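Local coordinates for FAD-binding PCMH-type domain-containing protein (Gibberella zeae, PDB 6YJO) that probably oxidises oligosaccharides as a fungal FAD-linked oxidoreductase that carries its flavin on two covalent protein bonds, at residues K42-I47 / A71-T76; Y67-I72 / H115-V120; D188-A193 / L230-F235. One frame throughout, in Å; residues are numbered along the deposited sequence.

Contact 1: residues K42-I47 / A71-T76; sequences KKVPYI and AIALPT
Pro45 and Ile47 bracket Ala73 by backbone bonding: Leu74 N donates to Pro45 O at 2.9 Å, almost straight, and Ile47 N donates to Ile72 O at 3.1 Å. Between them Tyr46 and Ala73 form a single beta bridge, so an irregular loop is pinned to the outermost strand of the parallel sheet at just one step. The Leu74 donor stands 38° above the carbonyl plane of Pro45, whereas the Ile47 bond is less tilted. Beyond this polar pair, Ile47 does the apolar work: its CG1 meets Ile72 CG2 at 4.1 Å, and its CD1 reaches Leu74 CD2 at 3.9 Å. Before the bridge in the loop, Val44 CG1 rests against the methyl of Ala73, and Pro45 CB lies 3.3 Å from Leu74 O. Tyr46 keeps its CG between its own backbone N and carbonyl carbon (chi1 68°), which sends the ring away from the strand. The loop starts at a Schellman motif with Lys43 as C-prime residue, ending helix 32-41. The Tyr46 ring lies back against that helix, Val44 and Pro45 touch helix 78-90, and strand 116-119 runs along the other edge of strand 71-73.

Contact 2: residues Y67-I72 / H115-V120; sequences YTPAAI and HLVIVV
Ile72 and Val119 make the tight end of this parallel pairing, with Ile72 CG2 only 3.7 Å from Val119 CG2. The same methyl, which is anti to its backbone N, also lies over the carbonyl oxygen of Val117, and Ile72 CA approaches Val117 O at 3.2 Å in a CA-H...O contact. One step back, Val117 N donates to Ala71 O at 2.9 Å with an N-H...O angle of 164°, while Leu116 CA-H turns to the same oxygen. Ala71 pairs with Leu116 and Ile72 with Val117 as successive parallel bridges. On the Ala71 face, Leu116 CD1 comes up to the methyl of Ala71 at 4.0 Å, and helix 32-41 covers that side; on the Ile72 face, Trp54 of helix 52-57 packs against Ile72 and Pro69.

The pairing is looser where residues 67-70 approach as a loop, before the strand has begun. Pro69 meets Val117 CG2 through CB at 4.1 Å, a wider gap than at the Ile72 end. Ala70 N still reaches His115 O at 2.8 Å, but the bond is bent to 141° and arrives from above the carbonyl plane. Further out, Thr68 is exposed and ties back to Asn113 through its hydroxyl.

CB of His115 leaves the backbone away from residues 67-72, and the imidazole is held at ND1 by Ser96 and at NE2 by Glu112, whose carboxylate would probably favour a protonated ring. Across the contact, buried backbone polar groups are paired by the two hydrogen bonds and the CA-H...O contacts within an aliphatic surround, and strand 116-119 leads directly to Val120, which touches the FAD.

Contact 3: residues D188-A193 / L230-F235; sequences DTFLGA and LGFQTF
Two antiparallel neighbours of the antiparallel sheet in the FAD-binding half of the protein, strands 190-196 and 226-236, meet here around a beta bulge. Phe190 faces Phe232 and Ala193 faces Leu230 as non-hydrogen-bonded pairs, yet Leu191 and Gly192 together span the single residue Gly231. Leu191 N gives a nearly straight bond of 2.8 Å to Gly231 O, entering from above the carbonyl plane, and Gly231 N returns a more bent one to Gly192 O. Gln233 N closes the other end on Thr189 O at 2.9 Å, in the carbonyl plane.

One face of the ladder is aromatic. Phe190 presents its edge to the face of Phe232 in an offset edge-to-face pair, ring centroids 5.9 Å apart and planes at 71°. With CG anti to the backbone N (chi1 -179°), Phe190 also brings CE1 to 3.8 Å from Leu230 CD2, and the backbone N of Gly192 lies 3.7 Å above the plane of the Phe190 ring, over its centre. Helix 167-171 packs on Leu230 and Phe232.

Across the sheet, Leu191 CD1 lies along the backbone of Phe232, and Gln233 sends its amide nitrogen to Asp131 O. Thr189 OG1, near Phe232 CD1 at 3.7 Å, bonds to Thr186 O. Polar groups here are therefore matched largely by backbone partners, leaving an apolar layer whose Leu230 side chain comes within about 6 Å of the FAD.

Contacts 1 and 2 are built on one strand, 71-73: residues 42-47 bind one edge and strand 116-119 the other, their centres 10 Å apart. Ala73 joins them directly, its N and O probably bonding to Val117 O and Val119 N. Helix 78-90 then carries the chain to strand 95-98 on the far side of 116-119, a beta-alpha-beta unit. Contact 3 follows later in the chain, in the separate antiparallel sheet, with its centre 27 to 28 Å from the other two. Contacts 2 and 3 lie one in each of two sheets of the FAD-binding region, without touching, and both come near the cofactor, as expected for the PCMH-type fold.

Contact 1: residues K42-I47 / A71-T76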
ATOM      1  N   LYS A  42     -10.284 -10.014 -30.736  1.00 94.07           N
ATOM      2  CA  LYS A  42     -10.220 -11.036 -29.703  1.00 90.85           C
ATOM      3  C   LYS A  42     -11.403 -10.939 -28.743  1.00 87.10           C
ATOM      4  O   LYS A  42     -11.410 -11.612 -27.708  1.00 85.02           O
ATOM      5  CB  LYS A  42      -8.895 -10.917 -28.938  1.00 90.51           C
ATOM      6  CG  LYS A  42      -7.664 -10.700 -29.829  1.00 92.47           C
ATOM      7  CD  LYS A  42      -6.793 -11.945 -29.940  1.00 93.94           C
ATOM      8  CE  LYS A  42      -5.745 -11.793 -31.035  1.00 97.55           C
ATOM      9  NZ  LYS A  42      -6.300 -12.019 -32.397  1.00101.73           N
ATOM     10  N   LYS A  43     -12.406 -10.128 -29.086  1.00 86.53           N
ATOM     11  CA  LYS A  43     -13.547  -9.813 -28.222  1.00 83.89           C
ATOM     12  C   LYS A  43     -13.114  -9.558 -26.780  1.00 81.38           C
ATOM     13  O   LYS A  43     -13.720 -10.040 -25.823  1.00 81.92           O
ATOM     14  CB  LYS A  43     -14.607 -10.913 -28.297  1.00 83.96           C
ATOM     15  CG  LYS A  43     -15.083 -11.188 -29.713  1.00 86.29           C
ATOM     16  CD  LYS A  43     -15.978 -12.412 -29.791  1.00 86.42           C
ATOM     17  CE  LYS A  43     -16.051 -12.946 -31.211  1.00 88.03           C
ATOM     18  NZ  LYS A  43     -14.727 -13.419 -31.706  1.00 87.04           N
ATOM     19  N   VAL A  44     -12.050  -8.772 -26.635  1.00 78.61           N
ATOM     20  CA  VAL A  44     -11.675  -8.200 -25.344  1.00 75.32           C
ATOM     21  C   VAL A  44     -12.539  -6.963 -25.138  1.00 76.10           C
ATOM     22  O   VAL A  44     -12.445  -6.016 -25.932  1.00 76.69           O
ATOM     23  CB  VAL A  44     -10.182  -7.836 -25.289  1.00 73.57           C
ATOM     24  CG1 VAL A  44      -9.862  -7.119 -23.976  1.00 71.04           C
ATOM     25  CG2 VAL A  44      -9.312  -9.078 -25.454  1.00 73.57           C
ATOM     26  N   PRO A  45     -13.395  -6.917 -24.118  1.00 75.73           N
ATOM     27  CA  PRO A  45     -14.167  -5.693 -23.874  1.00 75.82           C
ATOM     28  C   PRO A  45     -13.249  -4.486 -23.758  1.00 74.95           C
ATOM     29  O   PRO A  45     -12.260  -4.503 -23.020  1.00 73.62           O
ATOM     30  CB  PRO A  45     -14.889  -5.984 -22.554  1.00 75.19           C
ATOM     31  CG  PRO A  45     -14.946  -7.462 -22.456  1.00 75.10           C
ATOM     32  CD  PRO A  45     -13.707  -7.971 -23.135  1.00 75.01           C
ATOM     33  N   TYR A  46     -13.571  -3.432 -24.502  1.00 75.83           N
ATOM     34  CA  TYR A  46     -12.805  -2.198 -24.447  1.00 76.50           C
ATOM     35  C   TYR A  46     -13.753  -1.011 -24.277  1.00 79.59           C
ATOM     36  O   TYR A  46     -14.944  -1.093 -24.580  1.00 81.32           O
ATOM     37  CB  TYR A  46     -11.926  -2.006 -25.698  1.00 76.81           C
ATOM     38  CG  TYR A  46     -12.667  -1.749 -27.000  1.00 79.12           C
ATOM     39  CD1 TYR A  46     -13.406  -0.586 -27.195  1.00 80.79           C
ATOM     40  CD2 TYR A  46     -12.590  -2.650 -28.050  1.00 79.96           C
ATOM     41  CE1 TYR A  46     -14.071  -0.347 -28.383  1.00 83.50           C
ATOM     42  CE2 TYR A  46     -13.247  -2.413 -29.243  1.00 82.67           C
ATOM     43  CZ  TYR A  46     -13.986  -1.264 -29.406  1.00 84.70           C
ATOM     44  OH  TYR A  46     -14.642  -1.033 -30.596  1.00 88.16           O
ATOM     45  N   ILE A  47     -13.179   0.078 -23.800  1.00 79.79           N
ATOM     46  CA  ILE A  47     -13.937   1.351 -23.643  1.00 82.24           C
ATOM     47  C   ILE A  47     -13.685   2.171 -24.901  1.00 86.18           C
ATOM     48  O   ILE A  47     -12.533   2.457 -25.238  1.00 86.45           O
ATOM     49  CB  ILE A  47     -13.465   2.101 -22.394  1.00 79.89           C
ATOM     50  CG1 ILE A  47     -13.694   1.254 -21.137  1.00 77.71           C
ATOM     51  CG2 ILE A  47     -14.190   3.439 -22.295  1.00 80.13           C
ATOM     52  CD1 ILE A  47     -15.122   0.775 -20.962  1.00 79.18           C
ATOM     53  N   ALA A  71      -5.393   2.805 -25.234  1.00 75.61           N
ATOM     54  CA  ALA A  71      -6.698   2.178 -25.082  1.00 75.97           C
ATOM     55  C   ALA A  71      -6.865   1.730 -23.637  1.00 71.20           C
ATOM     56  O   ALA A  71      -5.890   1.573 -22.896  1.00 69.02           O
ATOM     57  CB  ALA A  71      -6.883   0.986 -26.030  1.00 77.29           C
ATOM     58  N   ILE A  72      -8.123   1.553 -23.240  1.00 69.56           N
ATOM     59  CA  ILE A  72      -8.490   0.945 -21.966  1.00 66.54           C
ATOM     60  C   ILE A  72      -9.221  -0.354 -22.270  1.00 66.39           C
ATOM     61  O   ILE A  72     -10.218  -0.355 -23.003  1.00 68.68           O
ATOM     62  CB  ILE A  72      -9.381   1.866 -21.116  1.00 67.59           C
ATOM     63  CG1 ILE A  72      -8.658   3.157 -20.731  1.00 66.71           C
ATOM     64  CG2 ILE A  72      -9.834   1.128 -19.866  1.00 65.66           C
ATOM     65  CD1 ILE A  72      -9.605   4.229 -20.228  1.00 67.38           C
ATOM     66  N   ALA A  73      -8.725  -1.458 -21.718  1.00 64.20           N
ATOM     67  CA  ALA A  73      -9.466  -2.710 -21.704  1.00 63.58           C
ATOM     68  C   ALA A  73     -10.223  -2.831 -20.388  1.00 61.97           C
ATOM     69  O   ALA A  73      -9.798  -2.308 -19.355  1.00 59.73           O
ATOM     70  CB  ALA A  73      -8.533  -3.909 -21.885  1.00 62.07           C
ATOM     71  N   LEU A  74     -11.369  -3.503 -20.444  1.00 64.52           N
ATOM     72  CA  LEU A  74     -12.212  -3.750 -19.277  1.00 66.02           C
ATOM     73  C   LEU A  74     -12.556  -5.235 -19.249  1.00 68.60           C
ATOM     74  O   LEU A  74     -13.697  -5.631 -19.522  1.00 71.40           O
ATOM     75  CB  LEU A  74     -13.466  -2.876 -19.318  1.00 69.07           C
ATOM     76  CG  LEU A  74     -14.417  -2.998 -18.124  1.00 68.33           C
ATOM     77  CD1 LEU A  74     -13.688  -2.721 -16.813  1.00 65.97           C
ATOM     78  CD2 LEU A  74     -15.603  -2.059 -18.279  1.00 71.21           C
ATOM     79  N   PRO A  75     -11.582  -6.087 -18.935  1.00 67.74           N
ATOM     80  CA  PRO A  75     -11.830  -7.530 -18.942  1.00 68.91           C
ATOM     81  C   PRO A  75     -12.744  -7.955 -17.804  1.00 68.70           C
ATOM     82  O   PRO A  75     -12.900  -7.261 -16.797  1.00 69.88           O
ATOM     83  CB  PRO A  75     -10.428  -8.122 -18.769  1.00 66.38           C
ATOM     84  CG  PRO A  75      -9.692  -7.081 -17.995  1.00 64.88           C
ATOM     85  CD  PRO A  75     -10.195  -5.774 -18.551  1.00 66.92           C
ATOM     86  N   THR A  76     -13.361  -9.123 -17.987  1.00 68.50           N
ATOM     87  CA  THR A  76     -14.050  -9.814 -16.907  1.00 67.24           C
ATOM     88  C   THR A  76     -13.590 -11.255 -16.760  1.00 67.03           C
ATOM     89  O   THR A  76     -14.053 -11.942 -15.842  1.00 68.06           O
ATOM     90  CB  THR A  76     -15.574  -9.792 -17.115  1.00 68.96           C
ATOM     91  OG1 THR A  76     -15.921 -10.605 -18.242  1.00 71.43           O
ATOM     92  CG2 THR A  76     -16.062  -8.365 -17.333  1.00 69.11           C
TER

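Contact 2: residues Y67-I72 / H115-V120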
ATOM      1  N   TYR A  67      -3.494  10.991 -16.946  1.00 63.91           N
ATOM      2  CA  TYR A  67      -2.865  10.493 -18.163  1.00 65.41           C
ATOM      3  C   TYR A  67      -3.954   9.989 -19.100  1.00 65.99           C
ATOM      4  O   TYR A  67      -5.106   9.809 -18.701  1.00 64.73           O
ATOM      5  CB  TYR A  67      -1.843   9.395 -17.854  1.00 63.15           C
ATOM      6  CG  TYR A  67      -0.748   9.865 -16.934  1.00 62.89           C
ATOM      7  CD1 TYR A  67       0.306  10.624 -17.415  1.00 64.66           C
ATOM      8  CD2 TYR A  67      -0.775   9.565 -15.581  1.00 61.40           C
ATOM      9  CE1 TYR A  67       1.306  11.065 -16.577  1.00 64.64           C
ATOM     10  CE2 TYR A  67       0.224   9.999 -14.737  1.00 60.82           C
ATOM     11  CZ  TYR A  67       1.259  10.748 -15.239  1.00 62.58           C
ATOM     12  OH  TYR A  67       2.252  11.183 -14.399  1.00 62.52           O
ATOM     13  N   THR A  68      -3.573   9.763 -20.355  1.00 68.49           N
ATOM     14  CA  THR A  68      -4.508   9.364 -21.407  1.00 72.72           C
ATOM     15  C   THR A  68      -4.004   8.093 -22.084  1.00 69.37           C
ATOM     16  O   THR A  68      -3.182   8.163 -23.013  1.00 68.72           O
ATOM     17  CB  THR A  68      -4.708  10.486 -22.422  1.00 79.21           C
ATOM     18  OG1 THR A  68      -3.438  11.012 -22.835  1.00 82.58           O
ATOM     19  CG2 THR A  68      -5.547  11.594 -21.796  1.00 80.01           C
ATOM     20  N   PRO A  69      -4.441   6.919 -21.618  1.00 69.38           N
ATOM     21  CA  PRO A  69      -4.231   5.671 -22.361  1.00 70.17           C
ATOM     22  C   PRO A  69      -4.282   5.768 -23.878  1.00 72.10           C
ATOM     23  O   PRO A  69      -4.919   6.662 -24.443  1.00 75.90           O
ATOM     24  CB  PRO A  69      -5.384   4.790 -21.850  1.00 69.48           C
ATOM     25  CG  PRO A  69      -5.901   5.491 -20.556  1.00 69.17           C
ATOM     26  CD  PRO A  69      -4.945   6.612 -20.274  1.00 69.12           C
ATOM     27  N   ALA A  70      -3.599   4.832 -24.541  1.00 72.97           N
ATOM     28  CA  ALA A  70      -3.861   4.561 -25.950  1.00 75.39           C
ATOM     29  C   ALA A  70      -5.163   3.786 -26.107  1.00 76.87           C
ATOM     30  O   ALA A  70      -5.961   4.084 -27.001  1.00 78.29           O
ATOM     31  CB  ALA A  70      -2.686   3.794 -26.559  1.00 72.80           C
ATOM     32  N   ALA A  71      -5.393   2.805 -25.234  1.00 75.61           N
ATOM     33  CA  ALA A  71      -6.698   2.178 -25.082  1.00 75.97           C
ATOM     34  C   ALA A  71      -6.865   1.730 -23.637  1.00 71.20           C
ATOM     35  O   ALA A  71      -5.890   1.573 -22.896  1.00 69.02           O
ATOM     36  CB  ALA A  71      -6.883   0.986 -26.030  1.00 77.29           C
ATOM     37  N   ILE A  72      -8.123   1.553 -23.240  1.00 69.56           N
ATOM     38  CA  ILE A  72      -8.490   0.945 -21.966  1.00 66.54           C
ATOM     39  C   ILE A  72      -9.221  -0.354 -22.270  1.00 66.39           C
ATOM     40  O   ILE A  72     -10.218  -0.355 -23.003  1.00 68.68           O
ATOM     41  CB  ILE A  72      -9.381   1.866 -21.116  1.00 67.59           C
ATOM     42  CG1 ILE A  72      -8.658   3.157 -20.731  1.00 66.71           C
ATOM     43  CG2 ILE A  72      -9.834   1.128 -19.866  1.00 65.66           C
ATOM     44  CD1 ILE A  72      -9.605   4.229 -20.228  1.00 67.38           C
ATOM     45  N   HIS A 115      -0.264   4.091 -23.004  1.00 65.23           N
ATOM     46  CA  HIS A 115      -0.308   2.708 -22.554  1.00 63.78           C
ATOM     47  C   HIS A 115      -1.650   2.089 -22.912  1.00 64.00           C
ATOM     48  O   HIS A 115      -2.674   2.774 -22.955  1.00 65.88           O
ATOM     49  CB  HIS A 115      -0.119   2.604 -21.036  1.00 61.23           C
ATOM     50  CG  HIS A 115       1.304   2.690 -20.583  1.00 60.14           C
ATOM     51  ND1 HIS A 115       1.795   1.940 -19.536  1.00 56.15           N
ATOM     52  CD2 HIS A 115       2.338   3.450 -21.017  1.00 60.24           C
ATOM     53  CE1 HIS A 115       3.071   2.226 -19.351  1.00 56.35           C
ATOM     54  NE2 HIS A 115       3.425   3.140 -20.237  1.00 59.14           N
ATOM     55  N   LEU A 116      -1.640   0.781 -23.159  1.00 62.22           N
ATOM     56  CA  LEU A 116      -2.852  -0.006 -22.997  1.00 61.41           C
ATOM     57  C   LEU A 116      -3.046  -0.240 -21.509  1.00 55.10           C
ATOM     58  O   LEU A 116      -2.146  -0.737 -20.829  1.00 50.00           O
ATOM     59  CB  LEU A 116      -2.765  -1.339 -23.745  1.00 64.68           C
ATOM     60  CG  LEU A 116      -3.850  -2.371 -23.397  1.00 65.52           C
ATOM     61  CD1 LEU A 116      -5.246  -1.900 -23.820  1.00 68.47           C
ATOM     62  CD2 LEU A 116      -3.535  -3.724 -24.021  1.00 65.72           C
ATOM     63  N   VAL A 117      -4.203   0.152 -20.994  1.00 55.06           N
ATOM     64  CA  VAL A 117      -4.491   0.072 -19.567  1.00 53.93           C
ATOM     65  C   VAL A 117      -5.607  -0.938 -19.356  1.00 52.01           C
ATOM     66  O   VAL A 117      -6.742  -0.721 -19.795  1.00 53.00           O
ATOM     67  CB  VAL A 117      -4.851   1.450 -18.989  1.00 55.56           C
ATOM     68  CG1 VAL A 117      -5.323   1.314 -17.554  1.00 54.65           C
ATOM     69  CG2 VAL A 117      -3.645   2.377 -19.060  1.00 55.01           C
ATOM     70  N   ILE A 118      -5.279  -2.031 -18.675  1.00 51.44           N
ATOM     71  CA  ILE A 118      -6.180  -3.158 -18.463  1.00 53.84           C
ATOM     72  C   ILE A 118      -6.821  -2.956 -17.093  1.00 56.36           C
ATOM     73  O   ILE A 118      -6.189  -3.183 -16.058  1.00 56.18           O
ATOM     74  CB  ILE A 118      -5.432  -4.493 -18.557  1.00 53.12           C
ATOM     75  CG1 ILE A 118      -4.783  -4.642 -19.941  1.00 54.62           C
ATOM     76  CG2 ILE A 118      -6.366  -5.667 -18.277  1.00 53.49           C
ATOM     77  CD1 ILE A 118      -3.887  -5.860 -20.090  1.00 54.40           C
ATOM     78  N   VAL A 119      -8.077  -2.514 -17.088  1.00 58.97           N
ATOM     79  CA  VAL A 119      -8.806  -2.222 -15.857  1.00 58.14           C
ATOM     80  C   VAL A 119      -9.480  -3.507 -15.387  1.00 56.81           C
ATOM     81  O   VAL A 119     -10.488  -3.938 -15.952  1.00 56.08           O
ATOM     82  CB  VAL A 119      -9.833  -1.102 -16.070  1.00 59.30           C
ATOM     83  CG1 VAL A 119     -10.720  -0.941 -14.833  1.00 58.40           C
ATOM     84  CG2 VAL A 119      -9.135   0.215 -16.400  1.00 58.86           C
ATOM     85  N   VAL A 120      -8.937  -4.106 -14.330  1.00 57.16           N
ATOM     86  CA  VAL A 120      -9.436  -5.380 -13.822  1.00 58.66           C
ATOM     87  C   VAL A 120     -10.496  -5.135 -12.753  1.00 59.52           C
ATOM     88  O   VAL A 120     -10.908  -6.064 -12.048  1.00 57.74           O
ATOM     89  CB  VAL A 120      -8.283  -6.241 -13.271  1.00 57.56           C
ATOM     90  CG1 VAL A 120      -7.188  -6.393 -14.315  1.00 57.86           C
ATOM     91  CG2 VAL A 120      -7.719  -5.641 -11.983  1.00 57.28           C
TER

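Contact 3: residues D188-A193 / L230-F235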
ATOM      1  N   ASP A 188       1.994 -11.284   3.422  1.00 38.13           N
ATOM      2  CA  ASP A 188       2.466 -12.367   4.279  1.00 39.29           C
ATOM      3  C   ASP A 188       1.504 -13.544   4.262  1.00 38.28           C
ATOM      4  O   ASP A 188       1.914 -14.682   4.509  1.00 40.31           O
ATOM      5  CB  ASP A 188       2.671 -11.861   5.707  1.00 42.13           C
ATOM      6  CG  ASP A 188       3.844 -10.901   5.828  1.00 47.33           C
ATOM      7  OD1 ASP A 188       4.715 -10.898   4.930  1.00 49.92           O
ATOM      8  OD2 ASP A 188       3.900 -10.151   6.823  1.00 49.22           O
ATOM      9  N   THR A 189       0.231 -13.296   3.961  1.00 39.39           N
ATOM     10  CA  THR A 189      -0.772 -14.345   3.829  1.00 41.00           C
ATOM     11  C   THR A 189      -0.981 -14.759   2.378  1.00 38.94           C
ATOM     12  O   THR A 189      -1.934 -15.485   2.082  1.00 37.12           O
ATOM     13  CB  THR A 189      -2.099 -13.883   4.439  1.00 43.84           C
ATOM     14  OG1 THR A 189      -2.657 -12.830   3.644  1.00 43.84           O
ATOM     15  CG2 THR A 189      -1.886 -13.370   5.857  1.00 45.32           C
ATOM     16  N   PHE A 190      -0.096 -14.325   1.479  1.00 38.34           N
ATOM     17  CA  PHE A 190      -0.247 -14.559   0.048  1.00 36.12           C
ATOM     18  C   PHE A 190       0.185 -15.979  -0.306  1.00 36.35           C
ATOM     19  O   PHE A 190       1.292 -16.405   0.037  1.00 34.29           O
ATOM     20  CB  PHE A 190       0.584 -13.533  -0.729  1.00 35.20           C
ATOM     21  CG  PHE A 190       0.481 -13.660  -2.221  1.00 35.75           C
ATOM     22  CD1 PHE A 190      -0.643 -13.207  -2.893  1.00 34.68           C
ATOM     23  CD2 PHE A 190       1.518 -14.215  -2.957  1.00 38.08           C
ATOM     24  CE1 PHE A 190      -0.738 -13.321  -4.266  1.00 36.69           C
ATOM     25  CE2 PHE A 190       1.429 -14.329  -4.334  1.00 37.71           C
ATOM     26  CZ  PHE A 190       0.301 -13.881  -4.988  1.00 37.40           C
ATOM     27  N   LEU A 191      -0.696 -16.712  -0.991  1.00 38.72           N
ATOM     28  CA  LEU A 191      -0.430 -18.083  -1.413  1.00 41.23           C
ATOM     29  C   LEU A 191       0.062 -18.170  -2.851  1.00 42.75           C
ATOM     30  O   LEU A 191       1.012 -18.906  -3.135  1.00 43.13           O
ATOM     31  CB  LEU A 191      -1.695 -18.944  -1.271  1.00 41.91           C
ATOM     32  CG  LEU A 191      -2.276 -19.181   0.129  1.00 44.29           C
ATOM     33  CD1 LEU A 191      -3.583 -19.966   0.032  1.00 44.86           C
ATOM     34  CD2 LEU A 191      -1.293 -19.928   1.015  1.00 45.37           C
ATOM     35  N   GLY A 192      -0.567 -17.434  -3.757  1.00 43.76           N
ATOM     36  CA  GLY A 192      -0.212 -17.473  -5.160  1.00 44.53           C
ATOM     37  C   GLY A 192      -1.231 -16.690  -5.959  1.00 44.70           C
ATOM     38  O   GLY A 192      -2.212 -16.170  -5.418  1.00 46.20           O
ATOM     39  N   ALA A 193      -0.978 -16.604  -7.263  1.00 42.14           N
ATOM     40  CA  ALA A 193      -1.852 -15.835  -8.136  1.00 40.46           C
ATOM     41  C   ALA A 193      -1.782 -16.343  -9.566  1.00 40.36           C
ATOM     42  O   ALA A 193      -0.700 -16.632 -10.082  1.00 40.31           O
ATOM     43  CB  ALA A 193      -1.490 -14.349  -8.116  1.00 38.76           C
ATOM     44  N   LEU A 230      -5.775 -13.484  -6.909  1.00 48.11           N
ATOM     45  CA  LEU A 230      -4.820 -13.676  -5.824  1.00 45.85           C
ATOM     46  C   LEU A 230      -5.388 -14.662  -4.811  1.00 43.84           C
ATOM     47  O   LEU A 230      -6.603 -14.705  -4.585  1.00 45.88           O
ATOM     48  CB  LEU A 230      -4.488 -12.349  -5.124  1.00 44.67           C
ATOM     49  CG  LEU A 230      -3.881 -11.229  -5.981  1.00 43.26           C
ATOM     50  CD1 LEU A 230      -4.970 -10.358  -6.612  1.00 43.82           C
ATOM     51  CD2 LEU A 230      -2.922 -10.366  -5.166  1.00 41.88           C
ATOM     52  N   GLY A 231      -4.508 -15.453  -4.211  1.00 40.76           N
ATOM     53  CA  GLY A 231      -4.880 -16.406  -3.175  1.00 39.99           C
ATOM     54  C   GLY A 231      -4.256 -15.988  -1.854  1.00 40.31           C
ATOM     55  O   GLY A 231      -3.116 -15.515  -1.823  1.00 39.36           O
ATOM     56  N   PHE A 232      -5.027 -16.130  -0.776  1.00 40.16           N
ATOM     57  CA  PHE A 232      -4.564 -15.823   0.571  1.00 40.78           C
ATOM     58  C   PHE A 232      -5.101 -16.851   1.560  1.00 44.13           C
ATOM     59  O   PHE A 232      -6.153 -17.458   1.341  1.00 44.73           O
ATOM     60  CB  PHE A 232      -5.020 -14.431   1.043  1.00 39.58           C
ATOM     61  CG  PHE A 232      -4.784 -13.330   0.049  1.00 38.14           C
ATOM     62  CD1 PHE A 232      -3.631 -12.567   0.098  1.00 36.43           C
ATOM     63  CD2 PHE A 232      -5.735 -13.033  -0.914  1.00 38.78           C
ATOM     64  CE1 PHE A 232      -3.424 -11.541  -0.804  1.00 35.28           C
ATOM     65  CE2 PHE A 232      -5.531 -12.011  -1.819  1.00 37.28           C
ATOM     66  CZ  PHE A 232      -4.375 -11.265  -1.763  1.00 35.35           C
ATOM     67  N   GLN A 233      -4.376 -17.015   2.669  1.00 44.56           N
ATOM     68  CA  GLN A 233      -4.811 -17.832   3.797  1.00 46.25           C
ATOM     69  C   GLN A 233      -5.420 -16.894   4.834  1.00 44.97           C
ATOM     70  O   GLN A 233      -4.713 -16.081   5.439  1.00 43.38           O
ATOM     71  CB  GLN A 233      -3.640 -18.621   4.379  1.00 46.32           C
ATOM     72  CG  GLN A 233      -4.043 -19.717   5.363  1.00 48.00           C
ATOM     73  CD  GLN A 233      -4.831 -20.835   4.700  1.00 49.03           C
ATOM     74  OE1 GLN A 233      -4.543 -21.224   3.564  1.00 47.90           O
ATOM     75  NE2 GLN A 233      -5.837 -21.352   5.400  1.00 51.73           N
ATOM     76  N   THR A 234      -6.731 -17.001   5.032  1.00 45.45           N
ATOM     77  CA  THR A 234      -7.440 -16.105   5.932  1.00 45.08           C
ATOM     78  C   THR A 234      -7.199 -16.488   7.390  1.00 47.17           C
ATOM     79  O   THR A 234      -6.820 -17.619   7.716  1.00 48.43           O
ATOM     80  CB  THR A 234      -8.946 -16.132   5.660  1.00 43.61           C
ATOM     81  OG1 THR A 234      -9.490 -17.372   6.129  1.00 44.58           O
ATOM     82  CG2 THR A 234      -9.235 -15.990   4.172  1.00 43.46           C
ATOM     83  N   PHE A 235      -7.425 -15.517   8.270  1.00 46.35           N
ATOM     84  CA  PHE A 235      -7.505 -15.749   9.704  1.00 46.81           C
ATOM     85  C   PHE A 235      -8.927 -15.471  10.178  1.00 46.90           C
ATOM     86  O   PHE A 235      -9.723 -14.834   9.482  1.00 44.49           O
ATOM     87  CB  PHE A 235      -6.498 -14.876  10.466  1.00 46.87           C
ATOM     88  CG  PHE A 235      -6.789 -13.400  10.395  1.00 48.91           C
ATOM     89  CD1 PHE A 235      -7.654 -12.808  11.300  1.00 51.11           C
ATOM     90  CD2 PHE A 235      -6.187 -12.604   9.434  1.00 47.66           C
ATOM     91  CE1 PHE A 235      -7.924 -11.453  11.242  1.00 50.84           C
ATOM     92  CE2 PHE A 235      -6.451 -11.247   9.374  1.00 47.56           C
ATOM     93  CZ  PHE A 235      -7.321 -10.672  10.278  1.00 48.95           C
TER